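Local coordinates for MaoC family protein (Mycobacterium tuberculosis H37Rv, PDB 3KHP) that probably catalyses the reversible dehydration of 3-hydroxyacyl thioesters to enoyl thioesters, as a member of the MaoC-like hydratase 2 group, at residues L47-G51 with V52-T56. Numbering follows the deposited sequence.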
ATOM      1  N   LEU A  47      -3.930   2.251  -4.203  1.00 13.38           N
ATOM      2  CA  LEU A  47      -3.238   1.795  -2.998  1.00 14.48           C
ATOM      3  C   LEU A  47      -4.194   1.524  -1.843  1.00 14.69           C
ATOM      4  O   LEU A  47      -3.975   0.587  -1.051  1.00 15.55           O
ATOM      5  CB  LEU A  47      -2.186   2.833  -2.565  1.00 14.61           C
ATOM      6  CG  LEU A  47      -1.315   2.434  -1.380  1.00 16.10           C
ATOM      7  CD1 LEU A  47      -0.745   1.044  -1.535  1.00 13.24           C
ATOM      8  CD2 LEU A  47      -0.173   3.456  -1.164  1.00 15.16           C
ATOM      9  N   TYR A  48      -5.236   2.350  -1.746  1.00 14.38           N
ATOM     10  CA  TYR A  48      -6.247   2.219  -0.683  1.00 14.12           C
ATOM     11  C   TYR A  48      -6.997   0.924  -0.924  1.00 13.64           C
ATOM     12  O   TYR A  48      -7.187   0.141   0.001  1.00 14.43           O
ATOM     13  CB  TYR A  48      -7.223   3.416  -0.681  1.00 13.90           C
ATOM     14  CG  TYR A  48      -8.404   3.215   0.251  1.00 14.36           C
ATOM     15  CD1 TYR A  48      -8.306   3.519   1.604  1.00 14.17           C
ATOM     16  CD2 TYR A  48      -9.602   2.731  -0.205  1.00 10.54           C
ATOM     17  CE1 TYR A  48      -9.346   3.268   2.479  1.00 13.82           C
ATOM     18  CE2 TYR A  48     -10.664   2.507   0.674  1.00 13.02           C
ATOM     19  CZ  TYR A  48     -10.531   2.808   2.003  1.00 12.84           C
ATOM     20  OH  TYR A  48     -11.567   2.623   2.865  1.00 12.11           O
ATOM     21  N   ALA A  49      -7.474   0.725  -2.150  1.00 12.46           N
ATOM     22  CA  ALA A  49      -8.167  -0.515  -2.502  1.00 12.14           C
ATOM     23  C   ALA A  49      -7.354  -1.757  -2.074  1.00 11.45           C
ATOM     24  O   ALA A  49      -7.885  -2.648  -1.457  1.00 10.35           O
ATOM     25  CB  ALA A  49      -8.462  -0.578  -4.024  1.00 11.41           C
ATOM     26  N   ILE A  50      -6.079  -1.831  -2.440  1.00 12.12           N
ATOM     27  CA  ILE A  50      -5.256  -2.994  -2.060  1.00 12.47           C
ATOM     28  C   ILE A  50      -5.143  -3.012  -0.545  1.00 12.98           C
ATOM     29  O   ILE A  50      -5.214  -4.048   0.047  1.00 12.52           O
ATOM     30  CB  ILE A  50      -3.870  -2.939  -2.702  1.00 12.89           C
ATOM     31  CG1 ILE A  50      -3.977  -3.149  -4.220  1.00 13.52           C
ATOM     32  CG2 ILE A  50      -2.937  -3.979  -2.102  1.00 11.81           C
ATOM     33  CD1 ILE A  50      -2.742  -2.558  -5.010  1.00 11.82           C
ATOM     34  N   GLY A  51      -5.041  -1.821   0.062  1.00 13.79           N
ATOM     35  CA  GLY A  51      -5.036  -1.659   1.503  1.00 13.75           C
ATOM     36  C   GLY A  51      -6.189  -2.343   2.198  1.00 14.00           C
ATOM     37  O   GLY A  51      -5.999  -2.937   3.253  1.00 14.28           O
ATOM     38  N   VAL A  52      -7.387  -2.274   1.617  1.00 13.32           N
ATOM     39  CA  VAL A  52      -8.530  -2.916   2.221  1.00 12.74           C
ATOM     40  C   VAL A  52      -8.837  -4.260   1.544  1.00 13.50           C
ATOM     41  O   VAL A  52      -9.936  -4.821   1.656  1.00 12.25           O
ATOM     42  CB  VAL A  52      -9.744  -1.969   2.277  1.00 13.65           C
ATOM     43  CG1 VAL A  52      -9.434  -0.788   3.212  1.00  8.99           C
ATOM     44  CG2 VAL A  52     -10.190  -1.487   0.866  1.00 11.57           C
ATOM     45  N   GLY A  53      -7.816  -4.780   0.874  1.00 13.25           N
ATOM     46  CA  GLY A  53      -7.777  -6.159   0.500  1.00 13.81           C
ATOM     47  C   GLY A  53      -8.256  -6.526  -0.904  1.00 14.17           C
ATOM     48  O   GLY A  53      -8.375  -7.697  -1.209  1.00 14.84           O
ATOM     49  N   ALA A  54      -8.581  -5.534  -1.714  1.00 14.27           N
ATOM     50  CA  ALA A  54      -8.940  -5.733  -3.101  1.00 14.58           C
ATOM     51  C   ALA A  54      -7.717  -6.265  -3.831  1.00 15.51           C
ATOM     52  O   ALA A  54      -6.604  -5.761  -3.611  1.00 14.68           O
ATOM     53  CB  ALA A  54      -9.380  -4.371  -3.724  1.00 13.46           C
ATOM     54  N   GLY A  55      -7.934  -7.242  -4.723  1.00 15.69           N
ATOM     55  CA  GLY A  55      -6.846  -7.927  -5.451  1.00 15.65           C
ATOM     56  C   GLY A  55      -7.117  -8.133  -6.950  1.00 16.25           C
ATOM     57  O   GLY A  55      -7.800  -7.332  -7.619  1.00 15.69           O
ATOM     58  N   THR A  56      -6.581  -9.227  -7.479  1.00 16.92           N
ATOM     59  CA  THR A  56      -6.791  -9.599  -8.874  1.00 17.34           C
ATOM     60  C   THR A  56      -8.240  -9.928  -9.216  1.00 17.81           C
ATOM     61  O   THR A  56      -8.569 -10.013 -10.339  1.00 19.25           O
ATOM     62  CB  THR A  56      -5.929 -10.791  -9.215  1.00 17.92           C
ATOM     63  OG1 THR A  56      -6.202 -11.873  -8.297  1.00 16.10           O
ATOM     64  CG2 THR A  56      -4.447 -10.367  -9.164  1.00 16.65           C
TER
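A chi1 of 171° turns CG of Tyr-48 opposite its backbone N, beside the carbonyl carbon, and brings the ring alongside Val-52, one turn further along the chain. Val-52 (chi1 -65°) sets its CG1 over one face of that ring, 3.9 Å from Tyr-48 CZ, while its CG2 rests on the last carbonyls of the helix, 3.5 Å from both Tyr-48 O and Ala-49 O. The phenol OH is hydrogen-bonded to Thr-76, and the ring meets Tyr-77 edge-to-face; Tyr-202 of helix 198-202 packs on both side chains. Behind this pair, helix 42-51 ends in a Schellman motif, with Gly-53 at positive phi as the C-prime residue. Ala-54 N reaches back to Ala-49 O (3.0 Å), while Gly-53 N bonds to Ile-50 O at 2.8 Å, from well above the carbonyl plane. Val-52 N continues the helical pattern to Tyr-48 O, 2.9 Å away, and adds a weak bond to Ala-49 O, the same carbonyl that Ala-54 N uses. The turn lays Ala-54 against the end of the helix: its CB meets Ala-49 CB at 3.9 Å, and its carbonyl O receives a nearly straight CA-H...O contact from Ile-50 CA (3.4 Å). Helix 59-62 packs alongside, Phe-61 touching Ala-49.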